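Local coordinates for putative vitamin-B12 independent methionine synthase family protein (Listeria monocytogenes, PDB 1YPX), which probably acts as a zinc-dependent methyltransferase that passes a methyl group from 5-methyltetrahydropteroyltriglutamate to homocysteine in methionine synthesis, at residues E32-A35 / L36-R39; V358-A361 / N362-W365. One frame throughout, in Å; residues are numbered along the deposited sequence.

Contact 1: residues E32-A35 / L36-R39; sequences EITA and LELR
The carbonyl oxygen of Thr34 receives two backbone N-H groups of the following turn, and with this the chain passes from the loop into helix 35-56. Leu38 N reaches Thr34 O at 2.7 Å, and Glu37 N bonds to the same oxygen. A weak bond from Arg39 N to Ala35 O, 3.4 Å long, adds the next rung. Thr34 is the N-cap residue, and the sequence Thr-Ala-Leu-Glu fits a capping box, but the reciprocal bonds are not made in this model: Thr34 OG1 lies 3.3 Å from Glu37 N at a poor angle, and Glu37 OE1 stays 3.7 Å from Thr34 N. Across the cap, Ile33 and Leu38 take the two positions of a hydrophobic staple, with Ile33 CG2 4.4 Å from Leu38 CB. The same methyl, placed beside its own carbonyl carbon by a chi1 of -56°, meets the stem of Glu37, 3.5 Å from Glu37 CG. The Glu37 side chain runs back along the loop and crosses both Ile33 and Thr34 at about a right angle. Leu36 also packs on Thr34, its CD2 3.8 Å from Thr34 CB. Ala35 and Leu38 lean on Phe28 and Ala24 of helix 19-30, while the guanidinium group of Arg39 leads away to a salt bridge with Asp119.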
loop_
_atom_site.group_PDB
_atom_site.type_symbol
_atom_site.label_atom_id
_atom_site.label_comp_id
_atom_site.label_asym_id
_atom_site.label_seq_id
_atom_site.Cartn_x
_atom_site.Cartn_y
_atom_site.Cartn_z
ATOM N N GLU A 32 15.160 24.786 -13.521
ATOM C CA GLU A 32 14.235 25.839 -13.922
ATOM C C GLU A 32 13.235 26.160 -12.822
ATOM O O GLU A 32 12.888 27.322 -12.600
ATOM C CB GLU A 32 13.479 25.430 -15.183
ATOM C CG GLU A 32 14.380 25.013 -16.330
ATOM C CD GLU A 32 13.651 24.991 -17.655
ATOM O OE1 GLU A 32 14.236 24.491 -18.641
ATOM O OE2 GLU A 32 12.499 25.481 -17.707
ATOM N N ILE A 33 12.764 25.123 -12.142
ATOM C CA ILE A 33 11.802 25.300 -11.067
ATOM C C ILE A 33 12.444 24.914 -9.746
ATOM O O ILE A 33 13.407 24.145 -9.704
ATOM C CB ILE A 33 10.546 24.435 -11.298
ATOM C CG1 ILE A 33 9.939 24.758 -12.667
ATOM C CG2 ILE A 33 9.532 24.679 -10.199
ATOM C CD1 ILE A 33 9.557 26.220 -12.857
ATOM N N THR A 34 11.907 25.455 -8.664
ATOM C CA THR A 34 12.432 25.169 -7.343
ATOM C C THR A 34 11.560 24.142 -6.622
ATOM O O THR A 34 10.404 23.933 -6.988
ATOM C CB THR A 34 12.505 26.457 -6.513
ATOM O OG1 THR A 34 11.206 27.058 -6.447
ATOM C CG2 THR A 34 13.473 27.437 -7.155
ATOM N N ALA A 35 12.132 23.500 -5.607
ATOM C CA ALA A 35 11.433 22.494 -4.816
ATOM C C ALA A 35 10.165 23.120 -4.269
ATOM O O ALA A 35 9.078 22.539 -4.334
ATOM C CB ALA A 35 12.323 22.028 -3.669
ATOM N N LEU A 36 10.327 24.321 -3.726
ATOM C CA LEU A 36 9.225 25.083 -3.155
ATOM C C LEU A 36 8.240 25.544 -4.227
ATOM O O LEU A 36 7.177 26.057 -3.902
ATOM C CB LEU A 36 9.771 26.301 -2.385
ATOM C CG LEU A 36 10.861 27.178 -3.032
ATOM C CD1 LEU A 36 10.730 28.621 -2.536
ATOM C CD2 LEU A 36 12.244 26.629 -2.713
ATOM N N GLU A 37 8.585 25.346 -5.499
ATOM C CA GLU A 37 7.728 25.760 -6.613
ATOM C C GLU A 37 7.045 24.552 -7.253
ATOM O O GLU A 37 5.889 24.622 -7.691
ATOM C CB GLU A 37 8.569 26.494 -7.665
ATOM C CG GLU A 37 7.784 27.315 -8.689
ATOM C CD GLU A 37 8.676 27.924 -9.767
ATOM O OE1 GLU A 37 9.772 28.429 -9.428
ATOM O OE2 GLU A 37 8.278 27.909 -10.953
ATOM N N LEU A 38 7.783 23.448 -7.313
ATOM C CA LEU A 38 7.293 22.190 -7.872
ATOM C C LEU A 38 6.102 21.675 -7.069
ATOM O O LEU A 38 5.259 20.948 -7.587
ATOM C CB LEU A 38 8.410 21.137 -7.839
ATOM C CG LEU A 38 8.005 19.668 -8.003
ATOM C CD1 LEU A 38 7.463 19.460 -9.411
ATOM C CD2 LEU A 38 9.200 18.753 -7.758
ATOM N N ARG A 39 6.032 22.056 -5.802
ATOM C CA ARG A 39 4.948 21.581 -4.965
ATOM C C ARG A 39 3.580 22.075 -5.405
ATOM O O ARG A 39 2.594 21.333 -5.352
ATOM C CB ARG A 39 5.186 21.967 -3.513
ATOM C CG ARG A 39 4.161 21.340 -2.608
ATOM C CD ARG A 39 4.567 21.362 -1.154
ATOM N NE ARG A 39 3.565 20.671 -0.358
ATOM C CZ ARG A 39 3.617 19.382 -0.038
ATOM N NH1 ARG A 39 2.647 18.849 0.692
ATOM N NH2 ARG A 39 4.646 18.641 -0.417
#

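Contact 2: residues V358-A361 / N362-W365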
loop_
_atom_site.group_PDB
_atom_site.type_symbol
_atom_site.label_atom_id
_atom_site.label_comp_id
_atom_site.label_asym_id
_atom_site.label_seq_id
_atom_site.Cartn_x
_atom_site.Cartn_y
_atom_site.Cartn_z
ATOM N N VAL A 358 -15.611 -0.491 -10.093
ATOM C CA VAL A 358 -16.799 0.023 -9.415
ATOM C C VAL A 358 -18.088 -0.670 -9.862
ATOM O O VAL A 358 -18.984 -0.915 -9.050
ATOM C CB VAL A 358 -16.997 1.554 -9.649
ATOM C CG1 VAL A 358 -18.312 2.003 -9.026
ATOM C CG2 VAL A 358 -15.831 2.348 -9.050
ATOM N N ARG A 359 -18.187 -0.963 -11.153
ATOM C CA ARG A 359 -19.370 -1.617 -11.706
ATOM C C ARG A 359 -19.438 -3.069 -11.256
ATOM O O ARG A 359 -20.463 -3.532 -10.743
ATOM C CB ARG A 359 -19.310 -1.545 -13.228
ATOM C CG ARG A 359 -20.507 -2.104 -13.982
ATOM C CD ARG A 359 -20.111 -2.183 -15.450
ATOM N NE ARG A 359 -19.104 -1.149 -15.734
ATOM C CZ ARG A 359 -18.248 -1.192 -16.746
ATOM N NH1 ARG A 359 -17.368 -0.212 -16.908
ATOM N NH2 ARG A 359 -18.277 -2.226 -17.586
ATOM N N LEU A 360 -18.336 -3.788 -11.449
ATOM C CA LEU A 360 -18.277 -5.186 -11.053
ATOM C C LEU A 360 -18.602 -5.386 -9.573
ATOM O O LEU A 360 -19.444 -6.206 -9.224
ATOM C CB LEU A 360 -16.891 -5.761 -11.375
ATOM C CG LEU A 360 -16.678 -6.340 -12.783
ATOM C CD1 LEU A 360 -17.458 -7.645 -12.881
ATOM C CD2 LEU A 360 -17.126 -5.365 -13.877
ATOM N N ALA A 361 -17.931 -4.631 -8.710
ATOM C CA ALA A 361 -18.132 -4.732 -7.269
ATOM C C ALA A 361 -19.556 -4.376 -6.899
ATOM O O ALA A 361 -20.072 -4.803 -5.870
ATOM C CB ALA A 361 -17.164 -3.800 -6.536
ATOM N N ASN A 362 -20.189 -3.568 -7.733
ATOM C CA ASN A 362 -21.541 -3.178 -7.429
ATOM C C ASN A 362 -22.501 -4.321 -7.700
ATOM O O ASN A 362 -23.252 -4.731 -6.809
ATOM C CB ASN A 362 -21.946 -1.942 -8.229
ATOM C CG ASN A 362 -23.305 -1.414 -7.810
ATOM O OD1 ASN A 362 -23.565 -1.227 -6.614
ATOM N ND2 ASN A 362 -24.181 -1.174 -8.783
ATOM N N ASP A 363 -22.478 -4.854 -8.919
ATOM C CA ASP A 363 -23.383 -5.954 -9.220
ATOM C C ASP A 363 -22.975 -7.271 -8.546
ATOM O O ASP A 363 -23.727 -8.248 -8.588
ATOM C CB ASP A 363 -23.555 -6.137 -10.739
ATOM C CG ASP A 363 -22.253 -6.417 -11.455
ATOM O OD1 ASP A 363 -21.436 -7.187 -10.905
ATOM O OD2 ASP A 363 -22.065 -5.882 -12.575
ATOM N N ILE A 364 -21.801 -7.305 -7.915
ATOM C CA ILE A 364 -21.373 -8.518 -7.215
ATOM C C ILE A 364 -21.673 -8.380 -5.741
ATOM O O ILE A 364 -22.255 -9.271 -5.129
ATOM C CB ILE A 364 -19.865 -8.804 -7.356
ATOM C CG1 ILE A 364 -19.557 -9.275 -8.774
ATOM C CG2 ILE A 364 -19.437 -9.888 -6.358
ATOM C CD1 ILE A 364 -18.114 -9.598 -8.982
ATOM N N TRP A 365 -21.265 -7.257 -5.165
ATOM C CA TRP A 365 -21.501 -7.020 -3.752
ATOM C C TRP A 365 -22.741 -6.156 -3.537
ATOM O O TRP A 365 -23.120 -5.359 -4.397
ATOM C CB TRP A 365 -20.244 -6.404 -3.129
ATOM C CG TRP A 365 -19.143 -7.453 -2.945
ATOM C CD1 TRP A 365 -19.116 -8.460 -2.015
ATOM C CD2 TRP A 365 -17.966 -7.634 -3.758
ATOM N NE1 TRP A 365 -18.006 -9.253 -2.201
ATOM C CE2 TRP A 365 -17.284 -8.772 -3.257
ATOM C CE3 TRP A 365 -17.428 -6.947 -4.855
ATOM C CZ2 TRP A 365 -16.091 -9.240 -3.817
ATOM C CZ3 TRP A 365 -16.239 -7.413 -5.414
ATOM C CH2 TRP A 365 -15.581 -8.555 -4.888
#
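Ala361 and Trp365 are joined by both backbone and side chain at the last turn of helix 347-364. Among the backbone bonds, Asp363 N to Arg359 O is the straight one, 3.0 Å long with an N-H...O angle of 168°. Trp365 N to Ala361 O measures 2.8 Å. Ile364 N to Leu360 O is weak, and Asn362 N divides itself between the carbonyls of Val358 and Arg359, each bond weak. Apolar contacts run along the same turn: Ala361 CB lies 3.6 Å from Trp365 CE3, and Ala361 CA sits at the edge of the indole, near its plane, 3.4 Å from Trp365 CE3. A chi1 of -75° puts Trp365 CG beside its own backbone N and turns the indole back against that turn, where Ile364 CG2 covers one face, 3.7 Å above the ring plane. Leu360 CD1 and Ile364 CD1 meet more loosely at 4.4 Å. Outside the turn, Trp365 NE1 donates to Leu325 O and the indole stacks with Tyr8, while Leu360 and Trp365 both touch Leu330 on strand 328-332. The arrangement is that of an outer helix of a TIM-barrel-like fold ending against the strand of the parallel sheet that precedes it in the chain.

In the fold
Contact 1 comes first along the chain and contact 2 near its end; their centres are 41 Å apart and their nearest atoms about 27 Å, so they do not touch. Residues 32-39 open helix 35-56, which leads into strand 60-61, whereas residues 358-365 finish helix 347-364, which follows strand 328-332. Those are the first and last strands, in chain order, of the parallel sheet, so the contacts lie on helices near the start and the end of the TIM-barrel-like domain. The far end of helix 35-56 approaches the second site: Leu58, just beyond it, touches Val358. Contact 1 thus starts a long helix at the surface, and contact 2 ends one partly buried against the sheet.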